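PDB 3HKM: exosome complex exonuclease RRP46 homolog, which binds double-stranded DNA and single-stranded RNA, shows hydrolytic DNase and phosphorolytic RNase activity in vitro, and is a probable component of the exosome core. Local coordinates for residues R15-T20 against A31-G36; L24-S30 against L41-G46; D37-A42 against L106-D112; I62-W66 against Y80-K85. All blocks are in the same frame, centred on the assembly; numbering follows the deposited sequence.

Interaction 1: R15-T20 against A31-G36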
loop_
_atom_site.group_PDB
_atom_site.type_symbol
_atom_site.label_atom_id
_atom_site.label_comp_id
_atom_site.label_asym_id
_atom_site.label_seq_id
_atom_site.Cartn_x
_atom_site.Cartn_y
_atom_site.Cartn_z
ATOM N N ARG A 15 -11.858 1.454 7.848
ATOM C CA ARG A 15 -12.642 2.605 7.431
ATOM C C ARG A 15 -13.147 2.328 6.014
ATOM O O ARG A 15 -12.582 1.488 5.309
ATOM C CB ARG A 15 -11.824 3.894 7.528
ATOM C CG ARG A 15 -10.868 4.130 6.390
ATOM C CD ARG A 15 -9.450 4.385 6.907
ATOM N NE ARG A 15 -9.247 5.676 7.540
ATOM C CZ ARG A 15 -8.056 6.255 7.647
ATOM N NH1 ARG A 15 -6.971 5.651 7.174
ATOM N NH2 ARG A 15 -7.946 7.437 8.224
ATOM N N PRO A 16 -14.235 2.995 5.604
ATOM C CA PRO A 16 -14.774 2.667 4.277
ATOM C C PRO A 16 -13.762 2.995 3.173
ATOM O O PRO A 16 -13.256 4.115 3.139
ATOM C CB PRO A 16 -16.006 3.567 4.168
ATOM C CG PRO A 16 -16.371 3.900 5.611
ATOM C CD PRO A 16 -15.051 3.994 6.314
ATOM N N PHE A 17 -13.452 2.033 2.310
ATOM C CA PHE A 17 -12.564 2.299 1.174
ATOM C C PHE A 17 -13.326 2.410 -0.145
ATOM O O PHE A 17 -14.470 1.960 -0.269
ATOM C CB PHE A 17 -11.437 1.265 1.061
ATOM C CG PHE A 17 -11.882 -0.147 1.302
ATOM C CD1 PHE A 17 -12.020 -0.632 2.596
ATOM C CD2 PHE A 17 -12.159 -0.989 0.242
ATOM C CE1 PHE A 17 -12.434 -1.926 2.829
ATOM C CE2 PHE A 17 -12.577 -2.291 0.465
ATOM C CZ PHE A 17 -12.713 -2.762 1.763
ATOM N N SER A 18 -12.674 3.024 -1.128
ATOM C CA SER A 18 -13.308 3.326 -2.401
ATOM C C SER A 18 -12.238 3.470 -3.463
ATOM O O SER A 18 -11.065 3.620 -3.141
ATOM C CB SER A 18 -14.099 4.624 -2.293
ATOM O OG SER A 18 -13.266 5.700 -1.903
ATOM N N CYS A 19 -12.629 3.422 -4.729
ATOM C CA CYS A 19 -11.646 3.571 -5.798
ATOM C C CYS A 19 -12.278 3.933 -7.132
ATOM O O CYS A 19 -13.162 3.236 -7.623
ATOM C CB CYS A 19 -10.802 2.296 -5.954
ATOM S SG CYS A 19 -9.532 2.407 -7.242
ATOM N N THR A 20 -11.826 5.030 -7.726
ATOM C CA THR A 20 -12.189 5.293 -9.109
ATOM C C THR A 20 -11.181 4.619 -10.027
ATOM O O THR A 20 -9.980 4.883 -9.952
ATOM C CB THR A 20 -12.281 6.785 -9.422
ATOM O OG1 THR A 20 -12.013 6.997 -10.818
ATOM C CG2 THR A 20 -11.287 7.544 -8.607
ATOM N N ALA A 31 -5.440 4.375 -10.226
ATOM C CA ALA A 31 -6.414 4.191 -9.165
ATOM C C ALA A 31 -6.305 5.347 -8.186
ATOM O O ALA A 31 -5.245 5.582 -7.630
ATOM C CB ALA A 31 -6.167 2.868 -8.442
ATOM N N ARG A 32 -7.396 6.079 -8.002
ATOM C CA ARG A 32 -7.497 6.992 -6.881
ATOM C C ARG A 32 -8.147 6.218 -5.738
ATOM O O ARG A 32 -9.356 5.976 -5.735
ATOM C CB ARG A 32 -8.308 8.241 -7.233
ATOM C CG ARG A 32 -8.957 8.912 -6.020
ATOM C CD ARG A 32 -9.554 10.272 -6.346
ATOM N NE ARG A 32 -8.506 11.217 -6.716
ATOM C CZ ARG A 32 -8.602 12.540 -6.613
ATOM N NH1 ARG A 32 -9.698 13.100 -6.134
ATOM N NH2 ARG A 32 -7.588 13.301 -6.981
ATOM N N TRP A 33 -7.329 5.812 -4.777
ATOM C CA TRP A 33 -7.780 4.922 -3.719
ATOM C C TRP A 33 -8.007 5.722 -2.429
ATOM O O TRP A 33 -7.164 6.535 -2.033
ATOM C CB TRP A 33 -6.738 3.814 -3.526
ATOM C CG TRP A 33 -7.048 2.799 -2.491
ATOM C CD1 TRP A 33 -6.894 2.932 -1.145
ATOM C CD2 TRP A 33 -7.535 1.469 -2.712
ATOM N NE1 TRP A 33 -7.271 1.777 -0.512
ATOM C CE2 TRP A 33 -7.669 0.861 -1.450
ATOM C CE3 TRP A 33 -7.883 0.738 -3.856
ATOM C CZ2 TRP A 33 -8.129 -0.449 -1.296
ATOM C CZ3 TRP A 33 -8.338 -0.565 -3.699
ATOM C CH2 TRP A 33 -8.458 -1.142 -2.429
ATOM N N ALA A 34 -9.155 5.501 -1.789
ATOM C CA ALA A 34 -9.483 6.224 -0.570
ATOM C C ALA A 34 -9.867 5.318 0.603
ATOM O O ALA A 34 -10.669 4.396 0.467
ATOM C CB ALA A 34 -10.586 7.242 -0.841
ATOM N N GLN A 35 -9.272 5.587 1.755
ATOM C CA GLN A 35 -9.726 4.991 2.997
ATOM C C GLN A 35 -9.960 6.139 3.959
ATOM O O GLN A 35 -9.019 6.819 4.355
ATOM C CB GLN A 35 -8.671 4.043 3.537
ATOM C CG GLN A 35 -8.161 3.081 2.497
ATOM C CD GLN A 35 -6.929 2.345 2.955
ATOM O OE1 GLN A 35 -6.423 2.584 4.046
ATOM N NE2 GLN A 35 -6.438 1.445 2.123
ATOM N N GLY A 36 -11.215 6.374 4.318
ATOM C CA GLY A 36 -11.545 7.564 5.072
ATOM C C GLY A 36 -11.061 8.778 4.300
ATOM O O GLY A 36 -11.246 8.854 3.080
HETATM O O HOH W 1 -13.654 5.581 0.793
#
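The first beta hairpin of the RNase PH domain brings 15-20 and 31-36 together. Strands 17-20 and 31-35 run antiparallel, at 167°, with axes 4.6 Å apart at closest approach. Ser18 and Ala34 form the best hydrogen-bonded pair: Ser18 N to Ala34 O is 2.9 Å and Ala34 N to Ser18 O is 3.0 Å. The ladder loosens toward Thr20. There Thr20 N to Arg32 O (3.3 Å) and Arg32 N to Thr20 O (3.5 Å) are both weak. At the other end Gly36 N donates to Pro16 O at 3.3 Å. A water there donates to Pro16 O (2.8 Å) and Ala34 O (3.2 Å) and also bonds Ser18 OG at 2.7 Å. Strand 17-21 is an outermost strand of the five-stranded mixed sheet, and this pairing ties it to strand 29-35. The two faces differ. Phe17, Cys19, Trp33 and Gln35 share one, where Trp33 packs on helix 115-130 and both Phe17 and Trp33 meet Phe225. Cys19 CB lies 3.9 Å from Trp33 CE3, and Cys19 SG touches Ala31 CB at 3.6 Å. Ser18, Thr20, Arg32 and Ala34 occupy the other face. Arg15 crosses the end of strand 31-35, with CG 3.1 Å from Gly36 N, and its guanidinium bonds the carbonyls of Asp112 and Gly113. Gly36 has a positive phi of 56°, and a CB there would clash with Arg15 NE.

Interaction 2: L24-S30 against L41-G46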
loop_
_atom_site.group_PDB
_atom_site.type_symbol
_atom_site.label_atom_id
_atom_site.label_comp_id
_atom_site.label_asym_id
_atom_site.label_seq_id
_atom_site.Cartn_x
_atom_site.Cartn_y
_atom_site.Cartn_z
ATOM N N LEU A 24 -6.743 8.553 -14.923
ATOM C CA LEU A 24 -5.769 9.136 -15.844
ATOM C C LEU A 24 -5.824 8.521 -17.239
ATOM O O LEU A 24 -5.761 7.306 -17.392
ATOM C CB LEU A 24 -4.357 9.012 -15.269
ATOM C CG LEU A 24 -4.126 9.722 -13.935
ATOM C CD1 LEU A 24 -2.863 9.207 -13.281
ATOM C CD2 LEU A 24 -4.068 11.238 -14.131
ATOM N N ASP A 25 -5.930 9.371 -18.253
ATOM C CA ASP A 25 -6.017 8.910 -19.640
ATOM C C ASP A 25 -4.676 8.424 -20.195
ATOM O O ASP A 25 -4.638 7.542 -21.061
ATOM C CB ASP A 25 -6.555 10.021 -20.551
ATOM C CG ASP A 25 -7.891 10.570 -20.092
ATOM O OD1 ASP A 25 -8.662 9.837 -19.437
ATOM O OD2 ASP A 25 -8.178 11.744 -20.399
ATOM N N ARG A 26 -3.583 9.005 -19.700
ATOM C CA ARG A 26 -2.252 8.734 -20.239
ATOM C C ARG A 26 -1.653 7.483 -19.611
ATOM O O ARG A 26 -0.735 6.872 -20.165
ATOM C CB ARG A 26 -1.324 9.924 -19.986
ATOM C CG ARG A 26 -0.160 10.067 -20.968
ATOM C CD ARG A 26 -0.644 10.453 -22.369
ATOM N NE ARG A 26 0.124 11.560 -22.941
ATOM C CZ ARG A 26 1.277 11.430 -23.592
ATOM N NH1 ARG A 26 1.828 10.234 -23.761
ATOM N NH2 ARG A 26 1.885 12.507 -24.069
ATOM N N ALA A 27 -2.172 7.114 -18.445
ATOM C CA ALA A 27 -1.652 5.977 -17.706
ATOM C C ALA A 27 -2.193 4.676 -18.295
ATOM O O ALA A 27 -3.305 4.641 -18.829
ATOM C CB ALA A 27 -2.028 6.100 -16.247
ATOM N N HIS A 28 -1.400 3.614 -18.222
ATOM C CA HIS A 28 -1.903 2.300 -18.597
ATOM C C HIS A 28 -2.899 1.831 -17.554
ATOM O O HIS A 28 -3.922 1.236 -17.870
ATOM C CB HIS A 28 -0.766 1.302 -18.751
ATOM C CG HIS A 28 -0.009 1.455 -20.029
ATOM N ND1 HIS A 28 0.941 2.435 -20.216
ATOM C CD2 HIS A 28 -0.066 0.758 -21.187
ATOM C CE1 HIS A 28 1.437 2.335 -21.438
ATOM N NE2 HIS A 28 0.846 1.323 -22.046
ATOM N N GLY A 29 -2.594 2.123 -16.299
ATOM C CA GLY A 29 -3.499 1.816 -15.211
ATOM C C GLY A 29 -3.384 2.857 -14.119
ATOM O O GLY A 29 -2.285 3.270 -13.760
ATOM N N SER A 30 -4.517 3.297 -13.591
ATOM C CA SER A 30 -4.471 4.165 -12.430
ATOM C C SER A 30 -5.619 3.907 -11.454
ATOM O O SER A 30 -6.623 3.293 -11.795
ATOM C CB SER A 30 -4.374 5.643 -12.838
ATOM O OG SER A 30 -5.508 6.092 -13.555
ATOM N N LEU A 41 -3.532 8.782 -5.268
ATOM C CA LEU A 41 -3.666 8.469 -6.693
ATOM C C LEU A 41 -2.463 7.683 -7.212
ATOM O O LEU A 41 -1.325 8.143 -7.120
ATOM C CB LEU A 41 -3.865 9.735 -7.535
ATOM C CG LEU A 41 -3.762 9.545 -9.059
ATOM C CD1 LEU A 41 -4.901 8.668 -9.578
ATOM C CD2 LEU A 41 -3.745 10.879 -9.798
ATOM N N ALA A 42 -2.730 6.501 -7.762
ATOM C CA ALA A 42 -1.689 5.590 -8.253
ATOM C C ALA A 42 -1.689 5.453 -9.781
ATOM O O ALA A 42 -2.687 5.073 -10.370
ATOM C CB ALA A 42 -1.851 4.212 -7.606
ATOM N N ALA A 43 -0.560 5.753 -10.416
ATOM C CA ALA A 43 -0.464 5.725 -11.881
ATOM C C ALA A 43 0.619 4.751 -12.338
ATOM O O ALA A 43 1.753 4.828 -11.873
ATOM C CB ALA A 43 -0.185 7.129 -12.429
ATOM N N VAL A 44 0.268 3.841 -13.245
ATOM C CA VAL A 44 1.198 2.827 -13.733
ATOM C C VAL A 44 1.315 2.902 -15.244
ATOM O O VAL A 44 0.318 3.087 -15.925
ATOM C CB VAL A 44 0.735 1.411 -13.371
ATOM C CG1 VAL A 44 1.825 0.400 -13.702
ATOM C CG2 VAL A 44 0.349 1.336 -11.897
ATOM N N TYR A 45 2.525 2.737 -15.772
ATOM C CA TYR A 45 2.727 2.943 -17.203
ATOM C C TYR A 45 3.092 1.686 -18.040
ATOM O O TYR A 45 4.151 1.629 -18.646
ATOM C CB TYR A 45 3.671 4.139 -17.415
ATOM C CG TYR A 45 3.063 5.402 -16.829
ATOM C CD1 TYR A 45 2.131 6.140 -17.544
ATOM C CD2 TYR A 45 3.365 5.816 -15.537
ATOM C CE1 TYR A 45 1.538 7.274 -17.005
ATOM C CE2 TYR A 45 2.774 6.950 -14.986
ATOM C CZ TYR A 45 1.862 7.673 -15.728
ATOM O OH TYR A 45 1.270 8.801 -15.201
ATOM N N GLY A 46 2.176 0.703 -18.080
ATOM C CA GLY A 46 2.331 -0.546 -18.829
ATOM C C GLY A 46 3.762 -1.035 -18.805
ATOM O O GLY A 46 4.624 -0.368 -18.241
#
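His28 and Tyr45 bury the most surface in this contact, where the loop 24-28 and the start of strand 29-35 meet 41-46. The His28 side chain, with chi1 in m, lays its ring over Gly46. Gly46 CA sits 3.5 Å from the ring centroid, 20° off the normal, in a CH-pi contact. A CB on Gly46 would clash with His28 CD2, and its phi of 36° also favours glycine. Tyr45 points its CA-to-CB bond away from 24-30, yet chi1 in m swings the ring back. Its CE1 then reaches Ala27 CA at 3.5 Å and Ala27 CB at 3.8 Å. Leu24, with chi1 m and chi2 t, places CD1 3.5 Å from Ala43 CB and 4.0 Å from Leu41 CD2. The p rotamer of Ser30 lets OG accept a bond from Leu24 N at 3.1 Å, which closes the loop on itself. The backbone forms a classic beta bulge, with His28 and Gly29 both opposite Val44. Gly29 N to Val44 O is 3.1 Å and Val44 N to Gly29 O is 2.7 Å, while His28 N to Val44 O, at 2.9 Å, is weak. Val44 itself packs on Ala126 and Ala130 of helix 115-130. The chemistry is mixed: a few main-chain bonds fix the register of the second hairpin, while small apolar contacts and one ring-on-glycine contact hold the loop against the strand.

Interaction 3: D37-A42 against L106-D112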
loop_
_atom_site.group_PDB
_atom_site.type_symbol
_atom_site.label_atom_id
_atom_site.label_comp_id
_atom_site.label_asym_id
_atom_site.label_seq_id
_atom_site.Cartn_x
_atom_site.Cartn_y
_atom_site.Cartn_z
ATOM N N ASP A 37 -10.430 9.718 5.000
ATOM C CA ASP A 37 -9.931 10.942 4.369
ATOM C C ASP A 37 -8.528 10.760 3.815
ATOM O O ASP A 37 -7.984 11.659 3.180
ATOM C CB ASP A 37 -9.922 12.106 5.359
ATOM C CG ASP A 37 -11.296 12.693 5.584
ATOM O OD1 ASP A 37 -11.372 13.703 6.310
ATOM O OD2 ASP A 37 -12.290 12.158 5.036
ATOM N N THR A 38 -7.926 9.611 4.088
ATOM C CA THR A 38 -6.628 9.300 3.506
ATOM C C THR A 38 -6.848 8.838 2.078
ATOM O O THR A 38 -7.373 7.739 1.838
ATOM C CB THR A 38 -5.899 8.200 4.285
ATOM O OG1 THR A 38 -5.544 8.702 5.574
ATOM C CG2 THR A 38 -4.638 7.768 3.548
ATOM N N ILE A 39 -6.459 9.682 1.128
ATOM C CA ILE A 39 -6.676 9.372 -0.279
ATOM C C ILE A 39 -5.422 9.552 -1.138
ATOM O O ILE A 39 -4.638 10.485 -0.939
ATOM C CB ILE A 39 -7.907 10.121 -0.865
ATOM C CG1 ILE A 39 -7.668 10.484 -2.329
ATOM C CG2 ILE A 39 -8.267 11.345 -0.023
ATOM C CD1 ILE A 39 -8.908 10.837 -3.057
ATOM N N VAL A 40 -5.261 8.642 -2.096
ATOM C CA VAL A 40 -4.046 8.533 -2.885
ATOM C C VAL A 40 -4.374 8.282 -4.363
ATOM O O VAL A 40 -5.383 7.648 -4.675
ATOM C CB VAL A 40 -3.201 7.353 -2.338
ATOM C CG1 VAL A 40 -2.600 6.538 -3.465
ATOM C CG2 VAL A 40 -2.145 7.834 -1.324
ATOM N N LEU A 41 -3.532 8.782 -5.268
ATOM C CA LEU A 41 -3.666 8.469 -6.693
ATOM C C LEU A 41 -2.463 7.683 -7.212
ATOM O O LEU A 41 -1.325 8.143 -7.120
ATOM C CB LEU A 41 -3.865 9.735 -7.535
ATOM C CG LEU A 41 -3.762 9.545 -9.059
ATOM C CD1 LEU A 41 -4.901 8.668 -9.578
ATOM C CD2 LEU A 41 -3.745 10.879 -9.798
ATOM N N ALA A 42 -2.730 6.501 -7.762
ATOM C CA ALA A 42 -1.689 5.590 -8.253
ATOM C C ALA A 42 -1.689 5.453 -9.781
ATOM O O ALA A 42 -2.687 5.073 -10.370
ATOM C CB ALA A 42 -1.851 4.212 -7.606
ATOM N N LEU A 106 3.010 7.625 -7.307
ATOM C CA LEU A 106 2.071 7.689 -6.208
ATOM C C LEU A 106 1.936 9.145 -5.776
ATOM O O LEU A 106 2.899 9.762 -5.333
ATOM C CB LEU A 106 2.557 6.810 -5.052
ATOM C CG LEU A 106 1.619 6.529 -3.876
ATOM C CD1 LEU A 106 1.547 7.704 -2.907
ATOM C CD2 LEU A 106 0.236 6.134 -4.372
ATOM N N GLN A 107 0.743 9.695 -5.938
ATOM C CA GLN A 107 0.479 11.070 -5.556
ATOM C C GLN A 107 -0.453 11.105 -4.351
ATOM O O GLN A 107 -1.599 10.646 -4.426
ATOM C CB GLN A 107 -0.146 11.827 -6.726
ATOM C CG GLN A 107 -0.694 13.206 -6.360
ATOM C CD GLN A 107 0.404 14.211 -6.037
ATOM O OE1 GLN A 107 0.479 14.740 -4.920
ATOM N NE2 GLN A 107 1.271 14.469 -7.010
ATOM N N VAL A 108 0.041 11.648 -3.238
ATOM C CA VAL A 108 -0.784 11.833 -2.042
ATOM C C VAL A 108 -1.767 12.991 -2.199
ATOM O O VAL A 108 -1.396 14.093 -2.605
ATOM C CB VAL A 108 0.073 12.038 -0.787
ATOM C CG1 VAL A 108 -0.813 12.204 0.438
ATOM C CG2 VAL A 108 0.992 10.856 -0.607
ATOM N N VAL A 109 -3.030 12.717 -1.886
ATOM C CA VAL A 109 -4.107 13.688 -2.035
ATOM C C VAL A 109 -4.556 14.182 -0.663
ATOM O O VAL A 109 -4.785 15.369 -0.461
ATOM C CB VAL A 109 -5.310 13.072 -2.804
ATOM C CG1 VAL A 109 -6.538 13.964 -2.696
ATOM C CG2 VAL A 109 -4.934 12.823 -4.264
ATOM N N GLY A 110 -4.670 13.251 0.278
ATOM C CA GLY A 110 -5.015 13.566 1.650
ATOM C C GLY A 110 -4.338 12.596 2.597
ATOM O O GLY A 110 -4.021 11.466 2.224
ATOM N N ASN A 111 -4.100 13.033 3.827
ATOM C CA ASN A 111 -3.470 12.166 4.807
ATOM C C ASN A 111 -4.173 12.240 6.154
ATOM O O ASN A 111 -3.917 13.143 6.951
ATOM C CB ASN A 111 -1.981 12.494 4.948
ATOM C CG ASN A 111 -1.268 11.568 5.914
ATOM O OD1 ASN A 111 -1.861 10.636 6.445
ATOM N ND2 ASN A 111 0.012 11.823 6.145
ATOM N N ASP A 112 -5.077 11.288 6.382
ATOM C CA ASP A 112 -5.707 11.111 7.681
ATOM C C ASP A 112 -5.277 9.788 8.302
ATOM O O ASP A 112 -6.054 9.160 9.017
ATOM C CB ASP A 112 -7.235 11.135 7.569
ATOM C CG ASP A 112 -7.908 11.160 8.926
ATOM O OD1 ASP A 112 -9.109 10.853 9.021
ATOM O OD2 ASP A 112 -7.217 11.470 9.912
HETATM O O HOH W 2 -10.347 9.088 7.648
HETATM O O HOH W 3 -10.616 13.616 9.101
#
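Backbone hydrogen bonds join strands 38-42 and 106-110, antiparallel at 153° with axes 4.6 Å apart. Leu41 and Gln107 bond in both directions, Leu41 N to Gln107 O and Gln107 N to Leu41 O each at 2.8 Å. A classic beta bulge follows: Val109 N (2.9 Å) and Gly110 N (3.0 Å) both donate to Ile39 O, and Ile39 N reaches Gly110 O at 3.2 Å. One side chain adds a bond, as Thr38 OG1 accepts from Asp112 N at 2.7 Å; it also bonds the carbonyl of Gly113.

Apolar contacts lie on both faces. Ile39 CG1 meets Val109 CB at 3.5 Å. Val40, Ala42, Leu106 and Val108 share the other face, where Val40 and Ala42 pack on helix 115-130.

One water accepts from Asp37 N (2.7 Å) and donates to Asp112 OD1 (2.6 Å). A second donates to Asp37 OD1 (2.9 Å) and weakly to Asp112 OD1 (3.1 Å). Asp112 OD2 accepts from Lys157 N. The two like charges, 4.5 Å apart between Asp37 OD1 and Asp112 OD1, are thus bridged by water, while main-chain bonds and apolar side chains join the strands.

Interaction 4: I62-W66 against Y80-K85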
loop_
_atom_site.group_PDB
_atom_site.type_symbol
_atom_site.label_atom_id
_atom_site.label_comp_id
_atom_site.label_asym_id
_atom_site.label_seq_id
_atom_site.Cartn_x
_atom_site.Cartn_y
_atom_site.Cartn_z
ATOM N N ILE A 62 10.666 -2.554 -12.068
ATOM C CA ILE A 62 9.578 -1.787 -11.482
ATOM C C ILE A 62 10.215 -0.610 -10.755
ATOM O O ILE A 62 11.121 -0.800 -9.948
ATOM C CB ILE A 62 8.707 -2.638 -10.513
ATOM C CG1 ILE A 62 7.709 -3.504 -11.294
ATOM C CG2 ILE A 62 7.917 -1.743 -9.573
ATOM C CD1 ILE A 62 8.311 -4.711 -11.976
ATOM N N GLU A 63 9.770 0.604 -11.073
ATOM C CA GLU A 63 10.316 1.812 -10.463
ATOM C C GLU A 63 9.201 2.657 -9.851
ATOM O O GLU A 63 8.074 2.627 -10.338
ATOM C CB GLU A 63 11.097 2.618 -11.506
ATOM C CG GLU A 63 12.101 1.766 -12.268
ATOM C CD GLU A 63 13.181 2.584 -12.953
ATOM O OE1 GLU A 63 12.919 3.764 -13.264
ATOM O OE2 GLU A 63 14.283 2.033 -13.188
ATOM N N VAL A 64 9.512 3.408 -8.794
ATOM C CA VAL A 64 8.486 4.151 -8.068
ATOM C C VAL A 64 8.943 5.539 -7.596
ATOM O O VAL A 64 10.038 5.706 -7.064
ATOM C CB VAL A 64 7.973 3.348 -6.847
ATOM C CG1 VAL A 64 6.674 3.944 -6.321
ATOM C CG2 VAL A 64 7.784 1.880 -7.214
ATOM N N VAL A 65 8.097 6.536 -7.810
ATOM C CA VAL A 65 8.343 7.862 -7.277
ATOM C C VAL A 65 7.166 8.284 -6.414
ATOM O O VAL A 65 6.016 8.287 -6.857
ATOM C CB VAL A 65 8.674 8.912 -8.384
ATOM C CG1 VAL A 65 8.338 8.386 -9.765
ATOM C CG2 VAL A 65 7.997 10.254 -8.108
ATOM N N TRP A 66 7.477 8.605 -5.161
ATOM C CA TRP A 66 6.496 8.996 -4.167
ATOM C C TRP A 66 6.434 10.514 -4.158
ATOM O O TRP A 66 7.448 11.175 -3.968
ATOM C CB TRP A 66 6.936 8.484 -2.796
ATOM C CG TRP A 66 5.828 7.972 -1.918
ATOM C CD1 TRP A 66 5.378 6.680 -1.824
ATOM C CD2 TRP A 66 5.044 8.734 -1.000
ATOM N NE1 TRP A 66 4.358 6.598 -0.909
ATOM C CE2 TRP A 66 4.135 7.844 -0.387
ATOM C CE3 TRP A 66 5.020 10.082 -0.639
ATOM C CZ2 TRP A 66 3.214 8.259 0.565
ATOM C CZ3 TRP A 66 4.108 10.492 0.304
ATOM C CH2 TRP A 66 3.216 9.585 0.899
ATOM N N TYR A 80 8.805 5.748 2.841
ATOM C CA TYR A 80 7.581 5.173 2.305
ATOM C C TYR A 80 7.794 4.806 0.847
ATOM O O TYR A 80 7.368 3.742 0.394
ATOM C CB TYR A 80 6.410 6.152 2.432
ATOM C CG TYR A 80 5.863 6.287 3.836
ATOM C CD1 TYR A 80 6.289 5.437 4.854
ATOM C CD2 TYR A 80 4.897 7.244 4.138
ATOM C CE1 TYR A 80 5.787 5.547 6.139
ATOM C CE2 TYR A 80 4.384 7.358 5.419
ATOM C CZ TYR A 80 4.833 6.507 6.414
ATOM O OH TYR A 80 4.330 6.618 7.692
ATOM N N GLU A 81 8.457 5.701 0.117
ATOM C CA GLU A 81 8.783 5.487 -1.289
ATOM C C GLU A 81 9.591 4.209 -1.427
ATOM O O GLU A 81 9.367 3.416 -2.354
ATOM C CB GLU A 81 9.585 6.674 -1.834
ATOM C CG GLU A 81 10.079 6.511 -3.265
ATOM C CD GLU A 81 10.855 7.728 -3.769
ATOM O OE1 GLU A 81 10.539 8.230 -4.870
ATOM O OE2 GLU A 81 11.769 8.193 -3.060
ATOM N N MET A 82 10.518 4.021 -0.484
ATOM C CA MET A 82 11.410 2.865 -0.439
ATOM C C MET A 82 10.649 1.579 -0.127
ATOM O O MET A 82 10.778 0.584 -0.836
ATOM C CB MET A 82 12.515 3.100 0.600
ATOM C CG MET A 82 13.694 2.134 0.533
ATOM S SD MET A 82 13.381 0.495 1.250
ATOM C CE MET A 82 12.954 0.928 2.942
ATOM N N THR A 83 9.850 1.604 0.933
ATOM C CA THR A 83 9.081 0.429 1.313
ATOM C C THR A 83 8.169 -0.002 0.172
ATOM O O THR A 83 8.118 -1.182 -0.180
ATOM C CB THR A 83 8.251 0.675 2.590
ATOM O OG1 THR A 83 9.094 1.225 3.609
ATOM C CG2 THR A 83 7.647 -0.629 3.089
ATOM N N LEU A 84 7.465 0.969 -0.407
ATOM C CA LEU A 84 6.575 0.751 -1.549
ATOM C C LEU A 84 7.286 0.064 -2.724
ATOM O O LEU A 84 6.757 -0.880 -3.307
ATOM C CB LEU A 84 5.957 2.085 -1.985
ATOM C CG LEU A 84 4.853 2.116 -3.047
ATOM C CD1 LEU A 84 3.699 1.183 -2.697
ATOM C CD2 LEU A 84 4.360 3.543 -3.213
ATOM N N LYS A 85 8.496 0.522 -3.050
ATOM C CA LYS A 85 9.290 -0.075 -4.130
ATOM C C LYS A 85 9.678 -1.526 -3.796
ATOM O O LYS A 85 9.614 -2.401 -4.652
ATOM C CB LYS A 85 10.538 0.782 -4.422
ATOM C CG LYS A 85 11.100 0.707 -5.870
ATOM C CD LYS A 85 12.429 1.482 -5.990
ATOM C CE LYS A 85 12.857 1.777 -7.444
ATOM N NZ LYS A 85 12.513 3.152 -7.944
#
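Trp66, Lys85 and Val64 lose the most surface where strand 62-66 packs on helix 80-85. Trp66 points toward the helix. Tyr80 CB lies over its five-membered ring, 4.2 Å from the centroid, in a CH-pi contact. Leu84 CD2 meets the ring edge, 3.6 Å from Trp66 CD1, and Trp66 CB touches Glu81 CB at 3.3 Å. Trp66 N donates to Glu81 OE1 at 3.1 Å, the one hydrogen bond across the contact. Trp66 NE1 is buried without a partner.

Val64 also points at the helix, with CG1 3.9 Å from Leu84 CD2. Lys85 runs along the strand. Its methylenes give apolar cover, with Lys85 CG 3.8 Å from Val64 CG2. Lys85 NZ reaches the strand backbone, 3.6 Å from Glu63 CA, but makes no hydrogen bond to Val64 N, a fellow donor.

The axes are 7.9 Å apart and run at 154°, close to antiparallel. Strand 61-67, helix 77-91 and strand 100-110 make a beta-alpha-beta crossover, and the two strands lie parallel side by side in the mixed sheet.

In the fold
Interactions 1, 2 and 3 are strand pairings; interaction 4 sets a helix on the same sheet. Strand 29-35 serves interactions 1 and 2. Strand 38-49 serves 2 and 3, which share Leu41 and Ala42. Interactions 1 and 4 lie on opposite sides of the chain's centre, about 20 Å apart between centres. Main-chain bonds dominate 1 and 3, whereas side-chain packing dominates 4. All four are partly buried. Exposed residues occur in 1, 2 and 3, and water bridges appear in 1 and 3; no touching residue of 4 is exposed. Leu106 and Val108 of interaction 3 pack on Trp66 of interaction 4, linking the sheet pairing to the helix layer.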